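Local coordinates for protein carboxylesterase (Ferroplasma acidiphilum, PDB 3WJ2) that probably hydrolyses carboxylic esters as an alpha/beta-hydrolase-fold carboxylesterase from an acid-loving archaeon, at residues Leu240-Arg254 and Val269-Ser283. Sequence-based numbering, arbitrary orientation.
Sequences LPPAIMVTNEYDPLR and VRAVGIRGIGMIHGS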
loop_
_atom_site.group_PDB
_atom_site.type_symbol
_atom_site.label_atom_id
_atom_site.label_comp_id
_atom_site.label_asym_id
_atom_site.label_seq_id
_atom_site.Cartn_x
_atom_site.Cartn_y
_atom_site.Cartn_z
ATOM N N LEU B 240 -14.446 12.314 22.409
ATOM C CA LEU B 240 -13.559 11.287 23.067
ATOM C C LEU B 240 -12.265 11.915 23.607
ATOM O O LEU B 240 -11.838 13.005 23.153
ATOM C CB LEU B 240 -13.215 10.230 22.029
ATOM C CG LEU B 240 -14.394 9.353 21.660
ATOM C CD1 LEU B 240 -14.148 8.373 20.568
ATOM C CD2 LEU B 240 -14.993 8.588 22.936
ATOM N N PRO B 241 -11.612 11.254 24.565
ATOM C CA PRO B 241 -10.340 11.744 25.074
ATOM C C PRO B 241 -9.209 11.785 24.035
ATOM O O PRO B 241 -9.209 10.993 23.104
ATOM C CB PRO B 241 -9.948 10.676 26.117
ATOM C CG PRO B 241 -11.262 9.931 26.482
ATOM C CD PRO B 241 -11.984 9.928 25.105
ATOM N N PRO B 242 -8.263 12.723 24.207
ATOM C CA PRO B 242 -7.085 12.813 23.310
ATOM C C PRO B 242 -6.476 11.377 23.228
ATOM O O PRO B 242 -6.492 10.660 24.261
ATOM C CB PRO B 242 -6.168 13.772 24.046
ATOM C CG PRO B 242 -7.189 14.637 24.876
ATOM C CD PRO B 242 -8.246 13.715 25.303
ATOM N N ALA B 243 -5.984 11.032 22.046
ATOM C CA ALA B 243 -5.517 9.670 21.820
ATOM C C ALA B 243 -4.043 9.695 21.367
ATOM O O ALA B 243 -3.563 10.641 20.656
ATOM C CB ALA B 243 -6.316 8.979 20.747
ATOM N N ILE B 244 -3.341 8.617 21.789
ATOM C CA ILE B 244 -2.052 8.243 21.146
ATOM C C ILE B 244 -2.294 6.836 20.594
ATOM O O ILE B 244 -2.678 5.914 21.349
ATOM C CB ILE B 244 -0.929 8.210 22.133
ATOM C CG1 ILE B 244 -0.766 9.566 22.840
ATOM C CG2 ILE B 244 0.394 7.739 21.458
ATOM C CD1 ILE B 244 0.262 9.503 24.096
ATOM N N MET B 245 -2.007 6.642 19.286
ATOM C CA MET B 245 -2.237 5.360 18.600
ATOM C C MET B 245 -0.908 4.913 18.046
ATOM O O MET B 245 -0.219 5.667 17.377
ATOM C CB MET B 245 -3.220 5.457 17.409
ATOM C CG MET B 245 -3.294 4.180 16.593
ATOM S SD MET B 245 -4.268 2.881 17.450
ATOM C CE MET B 245 -6.008 3.483 17.210
ATOM N N VAL B 246 -0.540 3.663 18.414
ATOM C CA VAL B 246 0.704 3.080 17.814
ATOM C C VAL B 246 0.260 1.865 17.053
ATOM O O VAL B 246 -0.392 0.959 17.542
ATOM C CB VAL B 246 1.633 2.606 18.985
ATOM C CG1 VAL B 246 2.882 1.937 18.380
ATOM C CG2 VAL B 246 2.014 3.869 19.878
ATOM N N THR B 247 0.640 1.820 15.775
ATOM C CA THR B 247 0.406 0.622 14.953
ATOM C C THR B 247 1.770 0.107 14.491
ATOM O O THR B 247 2.820 0.744 14.660
ATOM C CB THR B 247 -0.409 1.036 13.635
ATOM O OG1 THR B 247 0.466 1.751 12.762
ATOM C CG2 THR B 247 -1.552 1.968 14.055
ATOM N N ASN B 248 1.702 -1.133 14.004
ATOM C CA ASN B 248 2.971 -1.792 13.546
ATOM C C ASN B 248 2.844 -2.039 12.038
ATOM O O ASN B 248 1.796 -2.483 11.579
ATOM C CB ASN B 248 3.033 -3.177 14.191
ATOM C CG ASN B 248 2.998 -3.079 15.730
ATOM O OD1 ASN B 248 3.876 -2.482 16.323
ATOM N ND2 ASN B 248 2.008 -3.680 16.328
ATOM N N GLU B 249 3.934 -1.761 11.334
ATOM C CA GLU B 249 3.896 -2.036 9.849
ATOM C C GLU B 249 3.442 -3.418 9.438
ATOM O O GLU B 249 2.568 -3.550 8.571
ATOM C CB GLU B 249 5.300 -1.739 9.300
ATOM C CG GLU B 249 5.267 -1.828 7.777
ATOM C CD GLU B 249 6.569 -1.414 7.155
ATOM O OE1 GLU B 249 7.586 -1.198 7.810
ATOM O OE2 GLU B 249 6.545 -1.233 5.892
ATOM N N TYR B 250 3.969 -4.448 10.111
ATOM C CA TYR B 250 3.699 -5.814 9.608
ATOM C C TYR B 250 2.798 -6.570 10.550
ATOM O O TYR B 250 3.235 -7.403 11.317
ATOM C CB TYR B 250 5.088 -6.482 9.528
ATOM C CG TYR B 250 5.969 -5.899 8.400
ATOM C CD1 TYR B 250 5.568 -6.008 7.086
ATOM C CD2 TYR B 250 7.144 -5.282 8.695
ATOM C CE1 TYR B 250 6.399 -5.436 6.057
ATOM C CE2 TYR B 250 8.009 -4.804 7.726
ATOM C CZ TYR B 250 7.593 -4.886 6.405
ATOM O OH TYR B 250 8.440 -4.436 5.408
ATOM N N ASP B 251 1.571 -6.147 10.601
ATOM C CA ASP B 251 0.655 -6.672 11.679
ATOM C C ASP B 251 -0.717 -6.720 11.025
ATOM O O ASP B 251 -1.192 -5.730 10.422
ATOM C CB ASP B 251 0.675 -5.647 12.848
ATOM C CG ASP B 251 -0.352 -5.934 13.937
ATOM O OD1 ASP B 251 -1.212 -6.770 13.886
ATOM O OD2 ASP B 251 -0.156 -5.208 14.958
ATOM N N PRO B 252 -1.399 -7.866 11.079
ATOM C CA PRO B 252 -2.764 -7.936 10.472
ATOM C C PRO B 252 -3.759 -6.884 10.999
ATOM O O PRO B 252 -4.694 -6.477 10.303
ATOM C CB PRO B 252 -3.238 -9.353 10.710
ATOM C CG PRO B 252 -2.290 -9.897 11.819
ATOM C CD PRO B 252 -1.039 -9.110 11.810
ATOM N N LEU B 253 -3.580 -6.434 12.265
ATOM C CA LEU B 253 -4.492 -5.479 12.883
ATOM C C LEU B 253 -4.273 -4.023 12.484
ATOM O O LEU B 253 -4.970 -3.132 12.938
ATOM C CB LEU B 253 -4.330 -5.521 14.433
ATOM C CG LEU B 253 -4.749 -6.851 14.962
ATOM C CD1 LEU B 253 -4.876 -6.744 16.553
ATOM C CD2 LEU B 253 -5.933 -7.517 14.389
ATOM N N ARG B 254 -3.235 -3.711 11.680
ATOM C CA ARG B 254 -2.786 -2.367 11.438
ATOM C C ARG B 254 -3.835 -1.491 10.709
ATOM O O ARG B 254 -4.043 -0.348 11.096
ATOM C CB ARG B 254 -1.517 -2.447 10.547
ATOM C CG ARG B 254 -0.913 -1.080 10.131
ATOM C CD ARG B 254 0.096 -1.293 8.977
ATOM N NE ARG B 254 -0.689 -1.461 7.766
ATOM C CZ ARG B 254 -0.097 -1.759 6.597
ATOM N NH1 ARG B 254 1.197 -2.111 6.550
ATOM N NH2 ARG B 254 -0.847 -1.849 5.500
ATOM N N VAL B 269 -11.173 15.188 17.613
ATOM C CA VAL B 269 -10.525 14.725 18.857
ATOM C C VAL B 269 -8.991 14.818 18.602
ATOM O O VAL B 269 -8.592 14.427 17.514
ATOM C CB VAL B 269 -10.893 13.277 19.038
ATOM C CG1 VAL B 269 -10.172 12.629 20.240
ATOM C CG2 VAL B 269 -12.490 13.178 19.286
ATOM N N ARG B 270 -8.279 15.312 19.588
ATOM C CA ARG B 270 -6.765 15.393 19.512
ATOM C C ARG B 270 -6.262 13.952 19.366
ATOM O O ARG B 270 -6.766 13.079 20.085
ATOM C CB ARG B 270 -6.167 15.964 20.754
ATOM C CG ARG B 270 -6.113 17.476 20.755
ATOM C CD ARG B 270 -5.680 17.895 22.155
ATOM N NE ARG B 270 -4.280 17.553 22.367
ATOM C CZ ARG B 270 -3.656 17.276 23.513
ATOM N NH1 ARG B 270 -4.291 17.301 24.711
ATOM N NH2 ARG B 270 -2.365 17.063 23.480
ATOM N N ALA B 271 -5.409 13.702 18.372
ATOM C CA ALA B 271 -4.913 12.299 18.262
ATOM C C ALA B 271 -3.609 12.400 17.526
ATOM O O ALA B 271 -3.452 13.198 16.574
ATOM C CB ALA B 271 -5.877 11.419 17.565
ATOM N N VAL B 272 -2.639 11.595 17.968
ATOM C CA VAL B 272 -1.384 11.367 17.227
ATOM C C VAL B 272 -1.284 9.917 16.947
ATOM O O VAL B 272 -1.589 9.089 17.832
ATOM C CB VAL B 272 -0.188 11.963 18.066
ATOM C CG1 VAL B 272 -0.060 11.380 19.535
ATOM C CG2 VAL B 272 1.117 11.726 17.238
ATOM N N GLY B 273 -0.959 9.585 15.701
ATOM C CA GLY B 273 -0.831 8.189 15.332
ATOM C C GLY B 273 0.544 7.960 14.719
ATOM O O GLY B 273 0.944 8.703 13.797
ATOM N N ILE B 274 1.229 6.880 15.182
ATOM C CA ILE B 274 2.540 6.523 14.546
ATOM C C ILE B 274 2.528 5.069 14.176
ATOM O O ILE B 274 2.017 4.262 14.957
ATOM C CB ILE B 274 3.773 6.861 15.441
ATOM C CG1 ILE B 274 3.549 6.277 16.826
ATOM C CG2 ILE B 274 4.020 8.408 15.497
ATOM C CD1 ILE B 274 4.856 6.281 17.680
ATOM N N ARG B 275 3.044 4.735 12.967
ATOM C CA ARG B 275 3.269 3.337 12.550
ATOM C C ARG B 275 4.731 3.024 12.692
ATOM O O ARG B 275 5.564 3.791 12.194
ATOM C CB ARG B 275 2.875 3.177 11.068
ATOM C CG ARG B 275 3.226 1.799 10.526
ATOM C CD ARG B 275 3.273 1.815 8.958
ATOM N NE ARG B 275 1.903 1.916 8.414
ATOM C CZ ARG B 275 1.666 1.535 7.145
ATOM N NH1 ARG B 275 2.712 1.207 6.303
ATOM N NH2 ARG B 275 0.360 1.520 6.763
ATOM N N GLY B 276 4.989 1.953 13.462
ATOM C CA GLY B 276 6.441 1.578 13.631
ATOM C C GLY B 276 6.914 0.814 12.423
ATOM O O GLY B 276 6.352 -0.268 12.115
ATOM N N ILE B 277 7.946 1.385 11.778
ATOM C CA ILE B 277 8.469 0.778 10.522
ATOM C C ILE B 277 9.215 -0.512 10.904
ATOM O O ILE B 277 10.030 -0.526 11.834
ATOM C CB ILE B 277 9.313 1.800 9.821
ATOM C CG1 ILE B 277 8.365 2.900 9.271
ATOM C CG2 ILE B 277 10.013 1.129 8.562
ATOM C CD1 ILE B 277 9.152 4.206 8.996
ATOM N N GLY B 278 8.871 -1.577 10.218
ATOM C CA GLY B 278 9.490 -2.891 10.519
ATOM C C GLY B 278 8.953 -3.588 11.725
ATOM O O GLY B 278 9.467 -4.676 12.084
ATOM N N MET B 279 7.983 -3.033 12.452
ATOM C CA MET B 279 7.512 -3.701 13.659
ATOM C C MET B 279 6.373 -4.717 13.402
ATOM O O MET B 279 5.713 -4.683 12.338
ATOM C CB MET B 279 6.920 -2.638 14.620
ATOM C CG MET B 279 7.929 -1.563 14.994
ATOM S SD MET B 279 9.138 -2.352 16.193
ATOM C CE MET B 279 10.657 -2.257 15.241
ATOM N N ILE B 280 6.198 -5.675 14.352
ATOM C CA ILE B 280 5.180 -6.715 14.251
ATOM C C ILE B 280 4.227 -6.613 15.475
ATOM O O ILE B 280 4.489 -5.836 16.434
ATOM C CB ILE B 280 5.809 -8.151 14.246
ATOM C CG1 ILE B 280 6.672 -8.322 15.502
ATOM C CG2 ILE B 280 6.546 -8.353 12.913
ATOM C CD1 ILE B 280 6.944 -9.865 15.648
ATOM N N HIS B 281 3.117 -7.347 15.467
ATOM C CA HIS B 281 2.199 -7.328 16.617
ATOM C C HIS B 281 2.930 -7.772 17.869
ATOM O O HIS B 281 3.816 -8.633 17.797
ATOM C CB HIS B 281 1.001 -8.244 16.385
ATOM C CG HIS B 281 -0.178 -7.856 17.248
ATOM N ND1 HIS B 281 -0.561 -8.503 18.425
ATOM C CD2 HIS B 281 -1.058 -6.858 17.065
ATOM C CE1 HIS B 281 -1.630 -7.913 18.899
ATOM N NE2 HIS B 281 -1.974 -6.930 18.104
ATOM N N GLY B 282 2.717 -7.068 18.962
ATOM C CA GLY B 282 3.387 -7.441 20.214
ATOM C C GLY B 282 4.640 -6.641 20.373
ATOM O O GLY B 282 5.318 -6.807 21.375
ATOM N N SER B 283 4.958 -5.686 19.464
ATOM C CA SER B 283 6.252 -4.988 19.488
ATOM C C SER B 283 6.512 -4.311 20.861
ATOM O O SER B 283 7.635 -4.346 21.355
ATOM C CB SER B 283 6.370 -3.949 18.419
ATOM O OG SER B 283 5.195 -3.090 18.545
HETATM O O HOH W 1 2.457 -9.123 13.412
#
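Gly276 O is gripped by two backbone amides that reach it from opposite faces of its carbonyl plane: Glu249 N across the contact, at 2.9 Å, and Met279 N, which closes a type II turn. Behind this point strands 243-248 and 271-276 run parallel, Ile274 N bonding to Met245 O and Thr247 N to Ile274 O, while the side chains of Ile244 and Val272 lie side by side, CG1 to CG1 at 3.8 Å. Helix 254-266 links the strands, making a beta-alpha-beta unit at the edge of this chain's sheet, which continues antiparallel into a second subunit at Arg275. Beyond Gly276 side chains join the backbone bonds, of which Tyr250 N to Met279 O spans 2.8 Å. Glu249, its CG anti to the backbone N (chi1 -173°) and the chain extended, offers the anti lone pair of OE1 to Gly278 N at 2.8 Å; its OE2 pairs with Lys262 of the second subunit and Arg194 of a third. Ser283 OG donates to Asn248 OD1 at 2.7 Å. The guanidinium groups of Arg254 and Arg275 stack, centres 3.8 Å apart and planes 11° from parallel, while Arg254 NH1 donates to Glu249 O at 2.8 Å. An alanine replacing Arg254 would probably remove the stacking partner from one face of the Arg275 guanidinium and take this donor from Glu249 O. With Arg275 of the second subunit also close, Glu258, salt-bridged to Arg275 NE, probably helps offset the gathered positive charge.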